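Local coordinates for uncharacterized conserved protein of COG5135 (Nostoc punctiforme, PDB 2I51) that binds flavin mononucleotide and is probably a flavin-dependent oxidoreductase of the pyridoxamine 5'-phosphate oxidase family, with a substrate that is not known, at residues A[12-17]-A[79-84]; A[95-100]-A[157-162]; A[112-117]-A[150-155]. One frame throughout, in Å; residues are numbered along the deposited sequence.

Interaction 1 of 3, residues A[12-17]-A[79-84]; sequences AHALHR and WYFPNT. With FMN (flavin mononucleotide), chain P; EDO (1,2-ethanediol), chain D.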
loop_
_atom_site.group_PDB
_atom_site.type_symbol
_atom_site.label_atom_id
_atom_site.label_comp_id
_atom_site.label_asym_id
_atom_site.label_seq_id
_atom_site.Cartn_x
_atom_site.Cartn_y
_atom_site.Cartn_z
ATOM N N ALA A 12 -11.021 -13.024 9.910
ATOM C CA ALA A 12 -11.286 -13.027 11.335
ATOM C C ALA A 12 -10.130 -13.632 12.104
ATOM O O ALA A 12 -9.759 -13.163 13.172
ATOM C CB ALA A 12 -12.579 -13.801 11.625
ATOM N N HIS A 13 -9.568 -14.703 11.567
ATOM C CA HIS A 13 -8.427 -15.398 12.238
ATOM C C HIS A 13 -7.192 -14.521 12.202
ATOM O O HIS A 13 -6.406 -14.545 13.161
ATOM C CB HIS A 13 -8.207 -16.752 11.566
ATOM C CG HIS A 13 -7.262 -17.647 12.303
ATOM N ND1 HIS A 13 -6.381 -18.528 11.694
ATOM C CD2 HIS A 13 -7.221 -17.932 13.621
ATOM C CE1 HIS A 13 -5.782 -19.252 12.638
ATOM N NE2 HIS A 13 -6.273 -18.894 13.809
ATOM N N ALA A 14 -6.963 -13.772 11.137
ATOM C CA ALA A 14 -5.826 -12.854 11.084
ATOM C C ALA A 14 -6.004 -11.717 12.080
ATOM O O ALA A 14 -5.094 -11.409 12.869
ATOM C CB ALA A 14 -5.648 -12.319 9.649
ATOM N N LEU A 15 -7.202 -11.131 12.105
ATOM C CA LEU A 15 -7.445 -10.026 13.041
ATOM C C LEU A 15 -7.255 -10.502 14.478
ATOM O O LEU A 15 -6.596 -9.844 15.293
ATOM C CB LEU A 15 -8.872 -9.486 12.867
ATOM C CG LEU A 15 -9.066 -8.631 11.624
ATOM C CD1 LEU A 15 -10.554 -8.516 11.303
ATOM C CD2 LEU A 15 -8.406 -7.247 11.804
ATOM N N HIS A 16 -7.799 -11.656 14.829
ATOM C CA HIS A 16 -7.679 -12.147 16.172
ATOM C C HIS A 16 -6.228 -12.394 16.586
ATOM O O HIS A 16 -5.805 -12.037 17.692
ATOM C CB HIS A 16 -8.560 -13.377 16.360
ATOM C CG HIS A 16 -8.538 -13.916 17.735
ATOM N ND1 HIS A 16 -9.011 -13.191 18.811
ATOM C CD2 HIS A 16 -8.095 -15.097 18.219
ATOM C CE1 HIS A 16 -8.840 -13.921 19.913
ATOM N NE2 HIS A 16 -8.279 -15.078 19.582
ATOM N N ARG A 17 -5.457 -13.031 15.714
ATOM C CA ARG A 17 -4.091 -13.403 16.047
ATOM C C ARG A 17 -3.149 -12.227 15.987
ATOM O O ARG A 17 -2.011 -12.340 16.446
ATOM C CB ARG A 17 -3.602 -14.512 15.139
ATOM C CG ARG A 17 -4.228 -15.838 15.394
ATOM C CD ARG A 17 -3.625 -16.899 14.536
ATOM N NE ARG A 17 -3.895 -16.571 13.150
ATOM C CZ ARG A 17 -3.400 -17.185 12.093
ATOM N NH1 ARG A 17 -2.627 -18.238 12.217
ATOM N NH2 ARG A 17 -3.742 -16.738 10.884
ATOM N N TRP A 79 -3.106 -5.596 2.617
ATOM C CA TRP A 79 -3.226 -5.655 4.087
ATOM C C TRP A 79 -2.272 -6.720 4.606
ATOM O O TRP A 79 -2.450 -7.913 4.316
ATOM C CB TRP A 79 -4.631 -5.982 4.428
ATOM C CG TRP A 79 -5.048 -5.796 5.878
ATOM C CD1 TRP A 79 -4.297 -5.376 6.948
ATOM C CD2 TRP A 79 -6.399 -5.925 6.347
ATOM N NE1 TRP A 79 -5.129 -5.225 8.059
ATOM C CE2 TRP A 79 -6.405 -5.530 7.705
ATOM C CE3 TRP A 79 -7.605 -6.246 5.735
ATOM C CZ2 TRP A 79 -7.591 -5.512 8.465
ATOM C CZ3 TRP A 79 -8.746 -6.303 6.488
ATOM C CH2 TRP A 79 -8.724 -5.916 7.819
ATOM N N TYR A 80 -1.249 -6.294 5.325
ATOM C CA TYR A 80 -0.247 -7.175 5.864
ATOM C C TYR A 80 -0.393 -7.291 7.371
ATOM O O TYR A 80 -0.525 -6.270 8.101
ATOM C CB TYR A 80 1.202 -6.711 5.496
ATOM C CG TYR A 80 2.248 -7.614 6.034
ATOM C CD1 TYR A 80 2.347 -8.920 5.562
ATOM C CD2 TYR A 80 3.092 -7.248 7.076
ATOM C CE1 TYR A 80 3.240 -9.825 6.088
ATOM C CE2 TYR A 80 4.014 -8.159 7.613
ATOM C CZ TYR A 80 4.107 -9.453 7.098
ATOM O OH TYR A 80 4.970 -10.360 7.615
ATOM N N PHE A 81 -0.373 -8.527 7.861
ATOM C CA PHE A 81 -0.550 -8.868 9.273
ATOM C C PHE A 81 0.775 -9.347 9.821
ATOM O O PHE A 81 1.221 -10.430 9.526
ATOM C CB PHE A 81 -1.604 -9.965 9.394
ATOM C CG PHE A 81 -3.001 -9.473 9.191
ATOM C CD1 PHE A 81 -3.732 -8.976 10.230
ATOM C CD2 PHE A 81 -3.576 -9.478 7.927
ATOM C CE1 PHE A 81 -5.066 -8.524 10.041
ATOM C CE2 PHE A 81 -4.855 -9.009 7.709
ATOM C CZ PHE A 81 -5.622 -8.563 8.762
ATOM N N PRO A 82 1.449 -8.492 10.618
ATOM C CA PRO A 82 2.821 -8.795 10.958
ATOM C C PRO A 82 3.093 -9.938 11.898
ATOM O O PRO A 82 4.148 -10.562 11.797
ATOM C CB PRO A 82 3.350 -7.465 11.528
ATOM C CG PRO A 82 2.475 -6.471 11.124
ATOM C CD PRO A 82 1.073 -7.130 11.021
ATOM N N ASN A 83 2.146 -10.276 12.769
ATOM C CA ASN A 83 2.384 -11.347 13.734
ATOM C C ASN A 83 2.239 -12.725 13.087
ATOM O O ASN A 83 2.832 -13.690 13.495
ATOM C CB ASN A 83 1.350 -11.298 14.851
ATOM C CG ASN A 83 1.836 -10.649 16.088
ATOM O OD1 ASN A 83 2.975 -10.207 16.174
ATOM N ND2 ASN A 83 0.945 -10.584 17.086
ATOM N N THR A 84 1.370 -12.823 12.095
ATOM C CA THR A 84 1.133 -14.069 11.408
ATOM C C THR A 84 1.748 -14.148 10.019
ATOM O O THR A 84 1.678 -15.202 9.400
ATOM C CB THR A 84 -0.372 -14.330 11.308
ATOM O OG1 THR A 84 -1.007 -13.196 10.737
ATOM C CG2 THR A 84 -0.975 -14.590 12.732
HETATM N N1 FMN P . 7.128 -10.175 -3.912
HETATM C C2 FMN P . 8.212 -9.732 -4.654
HETATM O O2 FMN P . 8.201 -9.794 -5.889
HETATM N N3 FMN P . 9.284 -9.172 -4.027
HETATM C C4 FMN P . 9.424 -9.066 -2.664
HETATM O O4 FMN P . 10.354 -8.443 -2.139
HETATM C C4A FMN P . 8.349 -9.515 -1.902
HETATM N N5 FMN P . 8.424 -9.440 -0.512
HETATM C C5A FMN P . 7.262 -9.724 0.209
HETATM C C6 FMN P . 7.253 -9.532 1.581
HETATM C C7 FMN P . 6.122 -9.829 2.355
HETATM C C7M FMN P . 6.104 -9.476 3.832
HETATM C C8 FMN P . 4.989 -10.327 1.732
HETATM C C8M FMN P . 3.666 -10.434 2.503
HETATM C C9 FMN P . 5.002 -10.553 0.373
HETATM C C9A FMN P . 6.132 -10.261 -0.419
HETATM N N10 FMN P . 6.149 -10.508 -1.801
HETATM C C10 FMN P . 7.226 -10.054 -2.564
HETATM C "C1'" FMN P . 5.024 -11.171 -2.525
HETATM C "C2'" FMN P . 4.143 -10.103 -3.135
HETATM O "O2'" FMN P . 3.395 -9.380 -2.116
HETATM C "C3'" FMN P . 3.192 -10.692 -4.193
HETATM O "O3'" FMN P . 2.430 -11.772 -3.621
HETATM C "C4'" FMN P . 4.020 -11.250 -5.337
HETATM O "O4'" FMN P . 5.129 -10.427 -5.701
HETATM C "C5'" FMN P . 3.101 -11.336 -6.535
HETATM O "O5'" FMN P . 2.645 -10.059 -6.903
HETATM P P FMN P . 2.090 -9.702 -8.346
HETATM O O1P FMN P . 3.258 -9.645 -9.296
HETATM O O2P FMN P . 1.185 -10.892 -8.660
HETATM O O3P FMN P . 1.359 -8.417 -8.236
HETATM C C1 EDO D . 1.779 -15.191 16.301
HETATM O O1 EDO D . 1.560 -16.132 15.245
HETATM C C2 EDO D . 0.508 -15.001 17.108
HETATM O O2 EDO D . -0.364 -16.092 16.833
#
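The last turns of helix 8-17 run beside the end of strand 74-81, the axes of 12-17 and 79-81 approaching to 9.7 Å with their directions 50° apart. The contact packs the N-terminal helix on the antiparallel sheet of the FMN-binding split barrel of the pyridoxamine 5'-phosphate oxidase family. The small methyl of A14 lets the helix backbone lie close to F81: CB sits squarely over the ring, 3.6 Å from the centroid, a CH-pi contact. L15 sends CD2 to the edge of F81, where it also meets W79 CZ2 at 3.9 Å. On the other side of the strand, Y80 packs against the dimethylbenzene end of an FMN held largely by the second subunit, through its R41 and K65 among others, and meets Y26 of that subunit.

R17 bends at chi3 (-63°), which turns its guanidinium back along the helix. NE bonds to H13 O at 3.2 Å, NH2 makes a salt bridge with E86, and the flat group lies between H13 CE1 and T84 CG2. An alanine in place of R17 would lose all of these and would probably loosen this corner. Beyond it N83 ND2 makes a weak hydrogen bond to R17 O at 3.5 Å.

Interaction 2 of 3, residues A[95-100]-A[157-162]; sequences TLISSD and LLLLDP. With EDO (1,2-ethanediol), chain L; EDO (1,2-ethanediol), chain M.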
loop_
_atom_site.group_PDB
_atom_site.type_symbol
_atom_site.label_atom_id
_atom_site.label_comp_id
_atom_site.label_asym_id
_atom_site.label_seq_id
_atom_site.Cartn_x
_atom_site.Cartn_y
_atom_site.Cartn_z
ATOM N N THR A 95 -17.506 2.645 -2.799
ATOM C CA THR A 95 -18.644 3.555 -2.684
ATOM C C THR A 95 -18.260 4.667 -1.698
ATOM O O THR A 95 -17.866 4.365 -0.585
ATOM C CB THR A 95 -19.880 2.820 -2.150
ATOM O OG1 THR A 95 -20.201 1.673 -2.956
ATOM C CG2 THR A 95 -21.117 3.733 -2.143
ATOM N N LEU A 96 -18.365 5.914 -2.099
ATOM C CA LEU A 96 -18.026 7.046 -1.269
ATOM C C LEU A 96 -19.336 7.733 -0.900
ATOM O O LEU A 96 -20.064 8.210 -1.774
ATOM C CB LEU A 96 -17.122 8.008 -2.041
ATOM C CG LEU A 96 -16.466 9.152 -1.274
ATOM C CD1 LEU A 96 -15.471 8.705 -0.193
ATOM C CD2 LEU A 96 -15.767 10.105 -2.261
ATOM N N ILE A 97 -19.653 7.679 0.380
ATOM C CA ILE A 97 -20.895 8.243 0.910
ATOM C C ILE A 97 -20.528 9.510 1.679
ATOM O O ILE A 97 -19.946 9.465 2.774
ATOM C CB ILE A 97 -21.645 7.226 1.815
ATOM C CG1 ILE A 97 -21.833 5.889 1.114
ATOM C CG2 ILE A 97 -23.042 7.739 2.240
ATOM C CD1 ILE A 97 -20.815 4.919 1.450
ATOM N N SER A 98 -20.892 10.644 1.100
ATOM C CA SER A 98 -20.580 11.975 1.636
ATOM C C SER A 98 -21.890 12.620 2.056
ATOM O O SER A 98 -22.876 11.923 2.264
ATOM C CB SER A 98 -19.877 12.815 0.578
ATOM O OG SER A 98 -20.747 13.051 -0.511
ATOM N N SER A 99 -21.940 13.941 2.118
ATOM C CA SER A 99 -23.204 14.610 2.371
ATOM C C SER A 99 -23.966 14.897 1.082
ATOM O O SER A 99 -25.079 15.441 1.136
ATOM C CB SER A 99 -22.973 15.924 3.125
ATOM O OG SER A 99 -22.072 16.736 2.392
ATOM N N ASP A 100 -23.403 14.572 -0.075
ATOM C CA ASP A 100 -24.177 14.747 -1.313
ATOM C C ASP A 100 -25.292 13.688 -1.432
ATOM O O ASP A 100 -25.399 12.806 -0.583
ATOM C CB ASP A 100 -23.273 14.825 -2.525
ATOM C CG ASP A 100 -22.792 13.510 -2.999
ATOM O OD1 ASP A 100 -23.328 12.440 -2.611
ATOM O OD2 ASP A 100 -21.837 13.553 -3.813
ATOM N N LEU A 157 -18.043 8.193 4.590
ATOM C CA LEU A 157 -17.907 6.740 4.787
ATOM C C LEU A 157 -17.489 6.174 3.411
ATOM O O LEU A 157 -18.061 6.452 2.383
ATOM C CB LEU A 157 -19.231 6.099 5.219
ATOM C CG LEU A 157 -19.253 4.557 5.250
ATOM C CD1 LEU A 157 -18.247 3.954 6.223
ATOM C CD2 LEU A 157 -20.690 4.087 5.612
ATOM N N LEU A 158 -16.429 5.408 3.423
ATOM C CA LEU A 158 -15.902 4.747 2.211
ATOM C C LEU A 158 -16.074 3.247 2.392
ATOM O O LEU A 158 -15.608 2.681 3.407
ATOM C CB LEU A 158 -14.462 5.172 2.013
ATOM C CG LEU A 158 -13.709 4.565 0.868
ATOM C CD1 LEU A 158 -14.403 4.920 -0.459
ATOM C CD2 LEU A 158 -12.239 5.104 0.917
ATOM N N LEU A 159 -16.768 2.605 1.463
ATOM C CA LEU A 159 -16.946 1.141 1.464
ATOM C C LEU A 159 -16.167 0.524 0.324
ATOM O O LEU A 159 -16.230 1.045 -0.799
ATOM C CB LEU A 159 -18.392 0.808 1.280
ATOM C CG LEU A 159 -19.326 1.345 2.346
ATOM C CD1 LEU A 159 -20.808 1.042 1.906
ATOM C CD2 LEU A 159 -19.051 0.831 3.771
ATOM N N LEU A 160 -15.531 -0.611 0.579
ATOM C CA LEU A 160 -14.965 -1.469 -0.445
ATOM C C LEU A 160 -15.717 -2.790 -0.478
ATOM O O LEU A 160 -15.875 -3.456 0.555
ATOM C CB LEU A 160 -13.484 -1.720 -0.157
ATOM C CG LEU A 160 -12.860 -2.721 -1.144
ATOM C CD1 LEU A 160 -12.702 -2.094 -2.463
ATOM C CD2 LEU A 160 -11.472 -3.151 -0.560
ATOM N N ASP A 161 -16.178 -3.156 -1.672
ATOM C CA ASP A 161 -16.852 -4.445 -1.915
ATOM C C ASP A 161 -15.931 -5.355 -2.716
ATOM O O ASP A 161 -15.862 -5.208 -3.944
ATOM C CB ASP A 161 -18.147 -4.258 -2.694
ATOM C CG ASP A 161 -18.992 -5.559 -2.741
ATOM O OD1 ASP A 161 -18.907 -6.405 -1.801
ATOM O OD2 ASP A 161 -19.826 -5.640 -3.658
ATOM N N PRO A 162 -15.195 -6.251 -2.029
ATOM C CA PRO A 162 -14.254 -7.066 -2.792
ATOM C C PRO A 162 -14.899 -8.008 -3.803
ATOM O O PRO A 162 -15.888 -8.658 -3.497
ATOM C CB PRO A 162 -13.546 -7.884 -1.716
ATOM C CG PRO A 162 -13.701 -7.104 -0.456
ATOM C CD PRO A 162 -15.098 -6.551 -0.583
HETATM C C1 EDO L . -18.121 6.049 -5.708
HETATM O O1 EDO L . -18.669 5.357 -6.837
HETATM C C2 EDO L . -19.284 6.589 -4.901
HETATM O O2 EDO L . -20.107 5.597 -4.351
HETATM C C1 EDO M . -27.231 13.785 2.824
HETATM O O1 EDO M . -27.579 13.832 1.430
HETATM C C2 EDO M . -28.434 14.186 3.662
HETATM O O2 EDO M . -29.465 13.186 3.619
#
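Strands 86-97 and 155-169 meet here as antiparallel neighbours, and four backbone hydrogen bonds join 95-97 to 157-159. T95 and L159 form one hydrogen-bonded pair: T95 N gives to L159 O and L159 N gives back to T95 O, each at 2.9 Å and each in the plane of the accepting carbonyl. I97 and L157 form the next. I97 N reaches L157 O at 2.8 Å, nearly along the C=O axis, whereas the return bond from L157 N to I97 O is more bent, 147° at the hydrogen. Between them L96 and L158 are a non-hydrogen-bonded pair, so their backbone groups turn outward: L158 bonds with F57 of strand 55-60, and L96 N makes a weak bond to an ethanediol, probably from the crystallisation liquor and no part of the fold. T95 O also takes a CA-H...O contact from L158 CA at 3.4 Å.

L96 and L158 touch through their CD1 methyls, 3.9 Å apart, on the face packed by helix 64-71. On the other face, beta-branched I97 favours the extended backbone, and its CD1 reaches across to L157 CG and L159 CD1; helix 107-116 lies against I97 and L157. Past the strand end, S98 OG accepts from D100 N, an ST turn. I97, L157, L158 and L159 can thus probably be buried without stranding the backbone polar groups of the two hydrogen-bonded pairs.

Interaction 3 of 3, residues A[112-117]-A[150-155]; sequences AMWQEL and EPVPNF. With EDO (1,2-ethanediol), chain E.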
loop_
_atom_site.group_PDB
_atom_site.type_symbol
_atom_site.label_atom_id
_atom_site.label_comp_id
_atom_site.label_asym_id
_atom_site.label_seq_id
_atom_site.Cartn_x
_atom_site.Cartn_y
_atom_site.Cartn_z
ATOM N N ALA A 112 -24.142 6.202 11.423
ATOM C CA ALA A 112 -23.690 5.256 12.409
ATOM C C ALA A 112 -22.184 5.290 12.548
ATOM O O ALA A 112 -21.663 5.255 13.654
ATOM C CB ALA A 112 -24.173 3.817 12.042
HETATM N N MSE A 113 -21.469 5.294 11.421
HETATM C CA MSE A 113 -20.017 5.337 11.497
HETATM C C MSE A 113 -19.535 6.578 12.248
HETATM O O MSE A 113 -18.652 6.519 13.115
HETATM C CB MSE A 113 -19.429 5.268 10.111
HETATM C CG MSE A 113 -17.919 5.372 9.973
HETATM SE SE MSE A 113 -17.005 3.676 10.261
HETATM C CE MSE A 113 -16.785 3.910 12.048
ATOM N N TRP A 114 -20.069 7.733 11.868
ATOM C CA TRP A 114 -19.731 8.994 12.538
ATOM C C TRP A 114 -19.893 8.880 14.039
ATOM O O TRP A 114 -19.046 9.311 14.824
ATOM C CB TRP A 114 -20.668 10.117 12.010
ATOM C CG TRP A 114 -20.437 11.433 12.661
ATOM C CD1 TRP A 114 -21.255 12.038 13.585
ATOM C CD2 TRP A 114 -19.361 12.332 12.430
ATOM N NE1 TRP A 114 -20.759 13.267 13.913
ATOM C CE2 TRP A 114 -19.592 13.479 13.227
ATOM C CE3 TRP A 114 -18.219 12.285 11.645
ATOM C CZ2 TRP A 114 -18.747 14.553 13.229
ATOM C CZ3 TRP A 114 -17.372 13.388 11.654
ATOM C CH2 TRP A 114 -17.644 14.489 12.452
ATOM N N GLN A 115 -21.037 8.348 14.456
ATOM C CA GLN A 115 -21.370 8.242 15.862
ATOM C C GLN A 115 -20.458 7.265 16.631
ATOM O O GLN A 115 -20.243 7.458 17.843
ATOM C CB GLN A 115 -22.820 7.840 16.008
ATOM C CG GLN A 115 -23.746 8.978 15.571
ATOM C CD GLN A 115 -25.193 8.629 15.756
ATOM O OE1 GLN A 115 -25.502 7.526 16.230
ATOM N NE2 GLN A 115 -26.102 9.505 15.332
ATOM N N GLU A 116 -19.952 6.253 15.937
ATOM C CA GLU A 116 -19.099 5.246 16.531
ATOM C C GLU A 116 -17.672 5.702 16.723
ATOM O O GLU A 116 -16.878 5.063 17.461
ATOM C CB GLU A 116 -19.150 3.980 15.630
ATOM C CG GLU A 116 -20.474 3.289 15.718
ATOM C CD GLU A 116 -20.841 2.302 14.598
ATOM O OE1 GLU A 116 -19.988 2.025 13.736
ATOM O OE2 GLU A 116 -22.008 1.796 14.612
ATOM N N LEU A 117 -17.275 6.754 16.039
ATOM C CA LEU A 117 -15.946 7.282 16.183
ATOM C C LEU A 117 -15.641 7.820 17.575
ATOM O O LEU A 117 -16.531 8.191 18.334
ATOM C CB LEU A 117 -15.704 8.401 15.186
ATOM C CG LEU A 117 -15.816 8.027 13.704
ATOM C CD1 LEU A 117 -15.562 9.287 12.888
ATOM C CD2 LEU A 117 -14.833 6.933 13.298
ATOM N N GLU A 150 -24.414 14.128 14.446
ATOM C CA GLU A 150 -24.712 14.529 13.075
ATOM C C GLU A 150 -23.435 14.789 12.310
ATOM O O GLU A 150 -22.689 15.690 12.671
ATOM C CB GLU A 150 -25.557 15.810 13.120
ATOM C CG GLU A 150 -26.812 15.647 13.973
ATOM C CD GLU A 150 -27.960 16.563 13.691
ATOM O OE1 GLU A 150 -27.924 17.384 12.746
ATOM O OE2 GLU A 150 -28.993 16.471 14.400
ATOM N N PRO A 151 -23.128 14.028 11.267
ATOM C CA PRO A 151 -21.856 14.163 10.571
ATOM C C PRO A 151 -21.661 15.493 9.896
ATOM O O PRO A 151 -22.602 16.069 9.377
ATOM C CB PRO A 151 -21.861 13.013 9.554
ATOM C CG PRO A 151 -23.266 12.600 9.425
ATOM C CD PRO A 151 -23.952 12.916 10.726
ATOM N N VAL A 152 -20.398 15.949 9.857
ATOM C CA VAL A 152 -20.063 17.189 9.166
ATOM C C VAL A 152 -19.991 16.933 7.659
ATOM O O VAL A 152 -19.805 15.800 7.232
ATOM C CB VAL A 152 -18.739 17.768 9.726
ATOM C CG1 VAL A 152 -18.881 18.133 11.213
ATOM C CG2 VAL A 152 -17.599 16.801 9.488
ATOM N N PRO A 153 -20.160 17.982 6.855
ATOM C CA PRO A 153 -20.302 17.775 5.421
ATOM C C PRO A 153 -19.107 17.184 4.741
ATOM O O PRO A 153 -19.273 16.510 3.738
ATOM C CB PRO A 153 -20.547 19.171 4.877
ATOM C CG PRO A 153 -21.015 19.967 6.013
ATOM C CD PRO A 153 -20.429 19.374 7.239
ATOM N N ASN A 154 -17.912 17.337 5.309
ATOM C CA ASN A 154 -16.722 16.777 4.710
ATOM C C ASN A 154 -16.391 15.367 5.216
ATOM O O ASN A 154 -15.379 14.804 4.831
ATOM C CB ASN A 154 -15.524 17.678 4.899
ATOM C CG ASN A 154 -15.237 18.021 6.347
ATOM O OD1 ASN A 154 -16.123 18.513 7.062
ATOM N ND2 ASN A 154 -14.001 17.849 6.771
ATOM N N PHE A 155 -17.234 14.813 6.069
ATOM C CA PHE A 155 -17.084 13.419 6.482
ATOM C C PHE A 155 -17.659 12.456 5.476
ATOM O O PHE A 155 -18.846 12.558 5.136
ATOM C CB PHE A 155 -17.846 13.201 7.791
ATOM C CG PHE A 155 -17.805 11.765 8.260
ATOM C CD1 PHE A 155 -16.623 11.213 8.781
ATOM C CD2 PHE A 155 -18.946 10.965 8.246
ATOM C CE1 PHE A 155 -16.585 9.899 9.204
ATOM C CE2 PHE A 155 -18.885 9.642 8.634
ATOM C CZ PHE A 155 -17.727 9.119 9.141
HETATM C C1 EDO E . -23.664 3.942 16.047
HETATM O O1 EDO E . -23.653 2.591 16.525
HETATM C C2 EDO E . -24.994 4.588 16.378
HETATM O O2 EDO E . -24.799 5.364 17.558
#
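The end of helix 107-116 packs here on the loop that leads into strand 155-169, and the contact is carried by a tryptophan with a proline over one face and a phenylalanine met by its edge. W114 holds CG anti to its backbone N (chi1 178°), which sends the indole out from the helix to the loop. P151 CA stands 3.5 Å from the centroid of the five-membered ring, 5° off the normal, a CH-pi contact, and CB lies against the indole beside it. The closed proline ring restricts phi and so helps hold CA-H over the face.

The loop then makes a type I beta turn from V152 to F155, closed by F155 N to V152 O at 3.0 Å, which brings F155 back to the same tryptophan. The two rings form a T-shaped pair, centroids 4.8 Å apart and planes at 64°; W114 CE3 comes within 3.4 Å of F155 CG. The indole N-H bonds to D147 O, outside both segments. V152 N, over the proline-covered face, is buried here and has no partner in the model. Around the phenylalanine, M113, a selenomethionine, brings CG to the ring edge, and L117 CD1 meets F155 CE1 tip to tip at 3.9 Å.

How the interactions relate
Interactions 2 and 3 are neighbours, with centres 13 Å apart. S99 OG probably bonds to P153 O at 3.1 Å, and L157 CD1 packs on M113 CG at 4.0 Å, so the helix of interaction 3 packs against the I97/L157 face of the strands in interaction 2. Interaction 1 lies on the opposite side of the chain's centre from interaction 2, about 25 Å between centres, yet strands 74-81 and 86-97 are adjacent in the same sheet and join them. Interactions 1 and 3, with centres about 28 Å apart, do not touch. Y80 of interaction 1 touches one FMN; the side chains of L158 and L117 stand about 7 and 8 Å from the other.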